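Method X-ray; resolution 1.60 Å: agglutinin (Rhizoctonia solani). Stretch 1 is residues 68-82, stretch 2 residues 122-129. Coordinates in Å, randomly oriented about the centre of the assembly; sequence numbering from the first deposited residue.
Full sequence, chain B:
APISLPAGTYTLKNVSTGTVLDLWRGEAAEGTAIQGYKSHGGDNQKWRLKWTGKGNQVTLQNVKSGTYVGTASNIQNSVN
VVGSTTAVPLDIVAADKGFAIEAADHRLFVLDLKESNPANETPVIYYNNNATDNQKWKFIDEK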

# COMPACT_ATOMS: atom_id res chain seq x y z
N TYR B 68 -7.75 13.90 -13.67
CA TYR B 68 -7.07 12.88 -12.90
C TYR B 68 -5.57 12.95 -13.01
O TYR B 68 -5.02 13.48 -13.99
CB TYR B 68 -7.52 11.50 -13.37
CG TYR B 68 -8.99 11.22 -13.15
CD1 TYR B 68 -9.94 11.65 -14.06
CD2 TYR B 68 -9.42 10.53 -12.01
CE1 TYR B 68 -11.29 11.39 -13.86
CE2 TYR B 68 -10.78 10.27 -11.80
CZ TYR B 68 -11.70 10.70 -12.72
OH TYR B 68 -13.04 10.45 -12.52
N VAL B 69 -4.89 12.37 -12.03
CA VAL B 69 -3.45 12.13 -12.16
C VAL B 69 -3.22 11.22 -13.35
O VAL B 69 -3.72 10.09 -13.38
CB VAL B 69 -2.87 11.47 -10.90
CG1 VAL B 69 -1.46 10.88 -11.16
CG2 VAL B 69 -2.84 12.50 -9.77
N GLY B 70 -2.47 11.71 -14.32
CA GLY B 70 -2.23 10.98 -15.54
C GLY B 70 -0.83 11.21 -16.03
O GLY B 70 0.08 11.52 -15.25
N THR B 71 -0.63 11.05 -17.33
CA THR B 71 0.71 11.16 -17.89
C THR B 71 0.74 11.94 -19.21
O THR B 71 -0.22 11.94 -19.97
CB THR B 71 1.34 9.76 -18.07
OG1 THR B 71 2.70 9.88 -18.52
CG2 THR B 71 0.54 8.93 -19.05
N ALA B 72 1.86 12.61 -19.44
CA ALA B 72 2.14 13.35 -20.67
C ALA B 72 2.42 12.46 -21.88
O ALA B 72 2.18 12.86 -23.01
CB ALA B 72 3.33 14.26 -20.44
N SER B 73 2.99 11.28 -21.63
CA SER B 73 3.43 10.40 -22.72
C SER B 73 3.61 9.01 -22.14
O SER B 73 3.36 8.81 -20.95
CB SER B 73 4.73 10.92 -23.36
OG SER B 73 5.84 10.89 -22.48
N ASN B 74 4.03 8.05 -22.97
CA ASN B 74 4.26 6.68 -22.51
C ASN B 74 5.10 6.71 -21.24
O ASN B 74 6.15 7.34 -21.21
CB ASN B 74 4.97 5.85 -23.58
CG ASN B 74 4.21 5.78 -24.87
OD1 ASN B 74 4.70 6.19 -25.93
ND2 ASN B 74 2.99 5.26 -24.81
N ILE B 75 4.63 6.04 -20.20
CA ILE B 75 5.29 6.13 -18.90
C ILE B 75 6.70 5.53 -18.97
O ILE B 75 6.88 4.36 -19.33
CB ILE B 75 4.45 5.49 -17.78
CG1 ILE B 75 3.16 6.29 -17.57
CG2 ILE B 75 5.24 5.41 -16.49
CD1 ILE B 75 2.18 5.66 -16.56
N GLN B 76 7.70 6.37 -18.65
CA GLN B 76 9.12 6.01 -18.63
C GLN B 76 9.74 6.98 -17.65
O GLN B 76 9.05 7.90 -17.19
CB GLN B 76 9.79 6.28 -19.98
CG GLN B 76 9.29 5.48 -21.13
CD GLN B 76 10.09 5.76 -22.37
OE1 GLN B 76 11.15 6.40 -22.31
NE2 GLN B 76 9.61 5.29 -23.51
N ASN B 77 11.03 6.84 -17.38
CA ASN B 77 11.69 7.75 -16.46
C ASN B 77 11.61 9.21 -16.91
O ASN B 77 11.82 9.52 -18.09
CB ASN B 77 13.14 7.35 -16.23
CG ASN B 77 13.28 6.23 -15.23
OD1 ASN B 77 12.62 6.21 -14.20
ND2 ASN B 77 14.16 5.28 -15.53
N SER B 78 11.26 10.08 -15.96
CA SER B 78 11.19 11.54 -16.14
C SER B 78 10.02 12.07 -16.97
O SER B 78 9.93 13.27 -17.24
CB SER B 78 12.53 12.10 -16.64
OG SER B 78 13.59 11.67 -15.81
N VAL B 79 9.10 11.19 -17.37
CA VAL B 79 7.88 11.64 -18.03
C VAL B 79 7.03 12.42 -17.04
O VAL B 79 6.88 12.02 -15.89
CB VAL B 79 7.09 10.44 -18.63
CG1 VAL B 79 5.70 10.86 -19.09
CG2 VAL B 79 7.86 9.83 -19.81
N ASN B 80 6.49 13.56 -17.47
CA ASN B 80 5.67 14.40 -16.60
C ASN B 80 4.38 13.74 -16.10
O ASN B 80 3.62 13.14 -16.87
CB ASN B 80 5.31 15.72 -17.29
CG ASN B 80 6.49 16.67 -17.38
OD1 ASN B 80 6.61 17.60 -16.58
ND2 ASN B 80 7.35 16.45 -18.36
N VAL B 81 4.12 13.89 -14.81
CA VAL B 81 2.80 13.62 -14.26
C VAL B 81 1.94 14.86 -14.52
O VAL B 81 2.36 15.98 -14.24
CB VAL B 81 2.89 13.33 -12.76
CG1 VAL B 81 1.51 13.09 -12.18
CG2 VAL B 81 3.79 12.12 -12.52
N VAL B 82 0.76 14.66 -15.08
CA VAL B 82 -0.08 15.77 -15.52
C VAL B 82 -1.55 15.49 -15.25
O VAL B 82 -1.95 14.34 -15.04
CB VAL B 82 0.08 16.04 -17.03
CG1 VAL B 82 1.52 16.44 -17.38
CG2 VAL B 82 -0.39 14.83 -17.86
N THR B 122 8.37 22.71 -8.78
CA THR B 122 9.22 21.56 -9.06
C THR B 122 8.37 20.46 -9.67
O THR B 122 7.35 20.07 -9.11
CB THR B 122 9.89 21.01 -7.79
OG1 THR B 122 10.78 21.99 -7.25
CG2 THR B 122 10.67 19.74 -8.11
N PRO B 123 8.78 19.93 -10.83
CA PRO B 123 7.97 18.93 -11.52
C PRO B 123 7.81 17.64 -10.72
O PRO B 123 8.71 17.26 -9.98
CB PRO B 123 8.76 18.66 -12.80
CG PRO B 123 9.59 19.89 -12.99
CD PRO B 123 9.96 20.32 -11.61
N VAL B 124 6.64 17.02 -10.85
CA VAL B 124 6.43 15.66 -10.39
C VAL B 124 6.50 14.80 -11.64
O VAL B 124 5.91 15.14 -12.67
CB VAL B 124 5.07 15.52 -9.70
CG1 VAL B 124 4.78 14.07 -9.39
CG2 VAL B 124 5.08 16.35 -8.44
N ILE B 125 7.24 13.70 -11.56
CA ILE B 125 7.54 12.91 -12.74
C ILE B 125 7.33 11.43 -12.40
O ILE B 125 7.31 11.07 -11.22
CB ILE B 125 9.00 13.10 -13.20
CG1 ILE B 125 9.98 12.85 -12.04
CG2 ILE B 125 9.22 14.51 -13.77
CD1 ILE B 125 11.46 12.79 -12.47
N TYR B 126 7.15 10.59 -13.42
CA TYR B 126 7.24 9.14 -13.20
C TYR B 126 8.71 8.80 -13.12
O TYR B 126 9.51 9.33 -13.89
CB TYR B 126 6.56 8.34 -14.33
CG TYR B 126 5.06 8.54 -14.28
CD1 TYR B 126 4.29 7.84 -13.39
CD2 TYR B 126 4.45 9.49 -15.08
CE1 TYR B 126 2.91 8.07 -13.29
CE2 TYR B 126 3.06 9.72 -14.99
CZ TYR B 126 2.31 9.01 -14.10
OH TYR B 126 0.95 9.25 -14.00
N TYR B 127 9.09 7.93 -12.18
CA TYR B 127 10.51 7.60 -12.05
C TYR B 127 10.65 6.26 -11.36
O TYR B 127 9.83 5.89 -10.53
CB TYR B 127 11.22 8.67 -11.22
CG TYR B 127 12.71 8.91 -11.46
CD1 TYR B 127 13.19 9.35 -12.70
CD2 TYR B 127 13.61 8.79 -10.42
CE1 TYR B 127 14.55 9.63 -12.89
CE2 TYR B 127 14.97 9.07 -10.60
CZ TYR B 127 15.43 9.48 -11.83
OH TYR B 127 16.77 9.78 -11.99
N ASN B 128 11.72 5.54 -11.69
CA ASN B 128 11.98 4.24 -11.08
C ASN B 128 11.92 4.32 -9.57
O ASN B 128 12.50 5.23 -8.98
CB ASN B 128 13.36 3.73 -11.53
CG ASN B 128 13.60 2.29 -11.13
OD1 ASN B 128 13.10 1.38 -11.77
ND2 ASN B 128 14.38 2.09 -10.08
N ASN B 129 11.20 3.39 -8.95
CA ASN B 129 11.03 3.41 -7.51
C ASN B 129 12.33 2.99 -6.85
O ASN B 129 12.73 1.83 -6.91
CB ASN B 129 9.88 2.49 -7.08
CG ASN B 129 9.51 2.64 -5.61
OD1 ASN B 129 10.02 3.53 -4.92
ND2 ASN B 129 8.61 1.78 -5.12

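What ties the two backbones together? The second stretch runs as a strand as far as Asn128, and the segment through Val79, Asn80 and Val81 lies alongside it, bridged at Asn80 and Ile125, whose CA atoms are 4.5 Å apart. Val81 N donates to Val124 O (3.1 Å) and Tyr126 N to Val79 O (2.9 Å), both nearly straight. A third backbone bond, Ser78 N to Tyr126 O at 2.8 Å, is more bent. It comes from within the type II turn of Gln76 to Val79, so the strand is held by the turn as well as by the segment that follows it.

Why does Tyr126 cover so much of the contact? Its CA-to-CB bond points sideways, but with chi1 at m (-69°) and chi2 at -80° the ring reaches in among residues of the first stretch. Val81 CG2 sits over one face, 3.7 Å from the ring centroid, and Ile75 CD1 over the opposite face, 4.2 Å from it. A flat aromatic ring suits this slot between two aliphatic side chains. The phenol oxygen lies at the far end, where Tyr126 OH donates to Gly70 O (2.7 Å), so the polar tip of a buried side chain is satisfied. That same carbonyl also accepts from Val82 N (3.2 Å between N and O), and the ring is thereby anchored to the pairing of Gly70 with Val82.

How are the aliphatic side chains set to hold the ring? Val81 and Ile75 both direct their CA-to-CB bonds toward the other stretch. Val81, chi1 t, brings CG2 to 3.5 Å from Tyr126 CE2 and also to 3.8 Å from Val124 CG1, so one methyl serves two neighbours. Ile75, chi1 m and chi2 t, extends its CD1 over the ring while its CG2 lies 3.8 Å from Tyr126 CG. Thr71 also points toward the strand, with its CB 3.5 Å from Tyr126 CE2; its t rotamer leaves OG1 to donate to Ser73 O (2.7 Å), bracing the loop from within.

What happens at the exposed end? Asn77 begins sideways, yet its chi1 of -80° and chi2 of -42° bring the amide oxygen to the strand, where OD1 accepts from Asn128 N at 2.7 Å. A side-chain carbonyl here takes the place of a backbone acceptor, as asparagine can readily do. Next to it, Tyr127 turns its ring so that Ser78 OG lies at the edge, 3.7 Å from Tyr127 CE1. Small, polar Ser78 fits this exposed corner, where its positive phi (73°) follows the turn.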